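Local coordinates for protein 5-oxopent-3-ene-1,2,5-tricarboxylate decarboxylase (Exiguobacterium antarcticum B7, PDB 6IYM) that is a strand-rich member of the fumarylacetoacetate hydrolase family that carries a bound magnesium ion, at residues G76-D81 with K212-D217. Numbering follows the deposited sequence.
Sequences GKNYAD and KLMLRD
N78 sets its carboxamide against the backbone of R216, while the next residue, Y79, forms a single beta bridge with M214, a non-hydrogen-bonded antiparallel pair (CA to CA 4.5 Å). The bridge joins two loops of the fumarylacetoacetate hydrolase fold, one following strand 72-75 and the other leading into helix 218-225. Two backbone bonds between the flanking residues frame it: L215 N donates to N78 O, and A80 N to L213 O with a nearly linear N-H...O angle.

The carboxamide of N78 bonds both the backbone N-H and the backbone C=O of R216. With CG anti to the backbone N (chi1 -159°), OD1 accepts from R216 N at 2.9 Å, while ND2 donates to R216 O at 3.1 Å. The second bond is the straighter, and R216 O lies within 5° of the amide plane. ND2 also bonds T239 O, so two carbonyls take up ND2 and one N-H takes up OD1, three bonds that should fix the rotation of this buried amide.

The side chains of M214 and Y79 run alongside each other in the same direction. CG of M214 sits over one face of the ring, 25° off its normal and 4.1 Å from the centroid, a CH-pi contact displaced toward the CZ-OH end. Sulfur SD stands further off in an oblique Met-aromatic contact, and the bend at chi3 brings CE of M214 to 3.6 Å from ND2 of N78. L213 meets the same ring obliquely, CB beside CD2, its side chain at about a right angle to that of Y79. L215 covers the backbone from N78 to A80, its CD2 4.0 Å from CB of A80.

Beyond this pairing, I221 of helix 218-225 packs on N78, M214 and R216, and D217 N-caps that helix. At the other end, CD1 of L213 lies 3.4 Å from O of A80.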
loop_
_atom_site.group_PDB
_atom_site.type_symbol
_atom_site.label_atom_id
_atom_site.label_comp_id
_atom_site.label_asym_id
_atom_site.label_seq_id
_atom_site.Cartn_x
_atom_site.Cartn_y
_atom_site.Cartn_z
ATOM N N GLY A 76 -5.945 2.243 13.743
ATOM C CA GLY A 76 -7.263 1.755 14.212
ATOM C C GLY A 76 -7.830 2.675 15.298
ATOM O O GLY A 76 -7.525 3.877 15.295
ATOM N N LYS A 77 -8.611 2.150 16.234
ATOM C CA LYS A 77 -9.174 2.937 17.371
ATOM C C LYS A 77 -8.053 3.760 18.021
ATOM O O LYS A 77 -7.109 3.160 18.577
ATOM C CB LYS A 77 -9.800 1.988 18.402
ATOM C CG LYS A 77 -11.241 1.596 18.129
ATOM C CD LYS A 77 -11.529 1.260 16.680
ATOM C CE LYS A 77 -13.009 1.205 16.380
ATOM N NZ LYS A 77 -13.255 0.985 14.937
ATOM N N ASN A 78 -8.152 5.085 17.965
ATOM C CA ASN A 78 -7.122 6.001 18.493
ATOM C C ASN A 78 -7.741 7.159 19.270
ATOM O O ASN A 78 -7.011 8.105 19.550
ATOM C CB ASN A 78 -6.231 6.539 17.386
ATOM C CG ASN A 78 -4.912 7.034 17.937
ATOM O OD1 ASN A 78 -4.403 6.476 18.916
ATOM N ND2 ASN A 78 -4.384 8.098 17.357
ATOM N N TYR A 79 -9.028 7.124 19.624
ATOM C CA TYR A 79 -9.662 8.300 20.285
ATOM C C TYR A 79 -10.382 7.814 21.540
ATOM O O TYR A 79 -11.058 6.797 21.453
ATOM C CB TYR A 79 -10.613 9.045 19.341
ATOM C CG TYR A 79 -9.973 10.113 18.479
ATOM C CD1 TYR A 79 -9.233 9.778 17.354
ATOM C CD2 TYR A 79 -10.086 11.460 18.782
ATOM C CE1 TYR A 79 -8.638 10.752 16.566
ATOM C CE2 TYR A 79 -9.517 12.450 17.988
ATOM C CZ TYR A 79 -8.772 12.091 16.878
ATOM O OH TYR A 79 -8.198 13.042 16.080
ATOM N N ALA A 80 -10.141 8.496 22.653
ATOM C CA ALA A 80 -10.939 8.428 23.899
ATOM C C ALA A 80 -12.304 9.080 23.643
ATOM O O ALA A 80 -12.382 9.971 22.769
ATOM C CB ALA A 80 -10.202 9.111 25.029
ATOM N N ASP A 81 -13.341 8.632 24.355
ATOM C CA ASP A 81 -14.731 9.142 24.213
ATOM C C ASP A 81 -14.867 10.436 25.031
ATOM O O ASP A 81 -14.621 11.514 24.461
ATOM C CB ASP A 81 -15.758 8.063 24.582
ATOM C CG ASP A 81 -16.092 7.100 23.451
ATOM O OD1 ASP A 81 -15.365 7.098 22.442
ATOM O OD2 ASP A 81 -17.092 6.367 23.581
ATOM N N LYS A 212 -6.645 16.202 21.308
ATOM C CA LYS A 212 -6.217 15.941 22.718
ATOM C C LYS A 212 -6.766 14.587 23.195
ATOM O O LYS A 212 -6.171 14.026 24.119
ATOM C CB LYS A 212 -6.606 17.100 23.652
ATOM C CG LYS A 212 -7.904 16.941 24.438
ATOM C CD LYS A 212 -8.382 18.242 25.071
ATOM C CE LYS A 212 -7.445 18.781 26.135
ATOM N NZ LYS A 212 -7.183 20.231 25.960
ATOM N N LEU A 213 -7.821 14.033 22.582
ATOM C CA LEU A 213 -8.392 12.710 22.987
ATOM C C LEU A 213 -7.630 11.528 22.366
ATOM O O LEU A 213 -8.001 10.378 22.691
ATOM C CB LEU A 213 -9.848 12.613 22.539
ATOM C CG LEU A 213 -10.816 13.638 23.130
ATOM C CD1 LEU A 213 -12.238 13.319 22.658
ATOM C CD2 LEU A 213 -10.740 13.661 24.642
ATOM N N MET A 214 -6.648 11.775 21.499
ATOM C CA MET A 214 -5.848 10.715 20.803
ATOM C C MET A 214 -5.109 9.847 21.834
ATOM O O MET A 214 -4.428 10.405 22.709
ATOM C CB MET A 214 -4.816 11.335 19.853
ATOM C CG MET A 214 -5.400 11.870 18.550
ATOM S SD MET A 214 -4.163 12.788 17.588
ATOM C CE MET A 214 -3.638 11.537 16.425
ATOM N N LEU A 215 -5.253 8.529 21.735
ATOM C CA LEU A 215 -4.611 7.541 22.642
ATOM C C LEU A 215 -3.110 7.477 22.317
ATOM O O LEU A 215 -2.309 7.347 23.284
ATOM C CB LEU A 215 -5.327 6.189 22.494
ATOM C CG LEU A 215 -6.849 6.216 22.678
ATOM C CD1 LEU A 215 -7.470 4.858 22.353
ATOM C CD2 LEU A 215 -7.218 6.635 24.088
ATOM N N ARG A 216 -2.743 7.641 21.034
ATOM C CA ARG A 216 -1.350 7.903 20.563
ATOM C C ARG A 216 -1.295 9.220 19.771
ATOM O O ARG A 216 -1.894 9.289 18.669
ATOM C CB ARG A 216 -0.851 6.705 19.737
ATOM C CG ARG A 216 -0.551 5.479 20.592
ATOM C CD ARG A 216 -0.791 4.160 19.897
ATOM N NE ARG A 216 -0.552 3.014 20.773
ATOM C CZ ARG A 216 -1.482 2.271 21.360
ATOM N NH1 ARG A 216 -2.768 2.538 21.203
ATOM N NH2 ARG A 216 -1.116 1.265 22.136
ATOM N N ASP A 217 -0.593 10.224 20.298
ATOM C CA ASP A 217 -0.439 11.566 19.677
ATOM C C ASP A 217 0.417 11.443 18.403
ATOM O O ASP A 217 0.864 10.314 18.065
ATOM C CB ASP A 217 0.073 12.590 20.701
ATOM C CG ASP A 217 1.550 12.485 21.027
ATOM O OD1 ASP A 217 2.131 11.428 20.726
ATOM O OD2 ASP A 217 2.105 13.474 21.553
#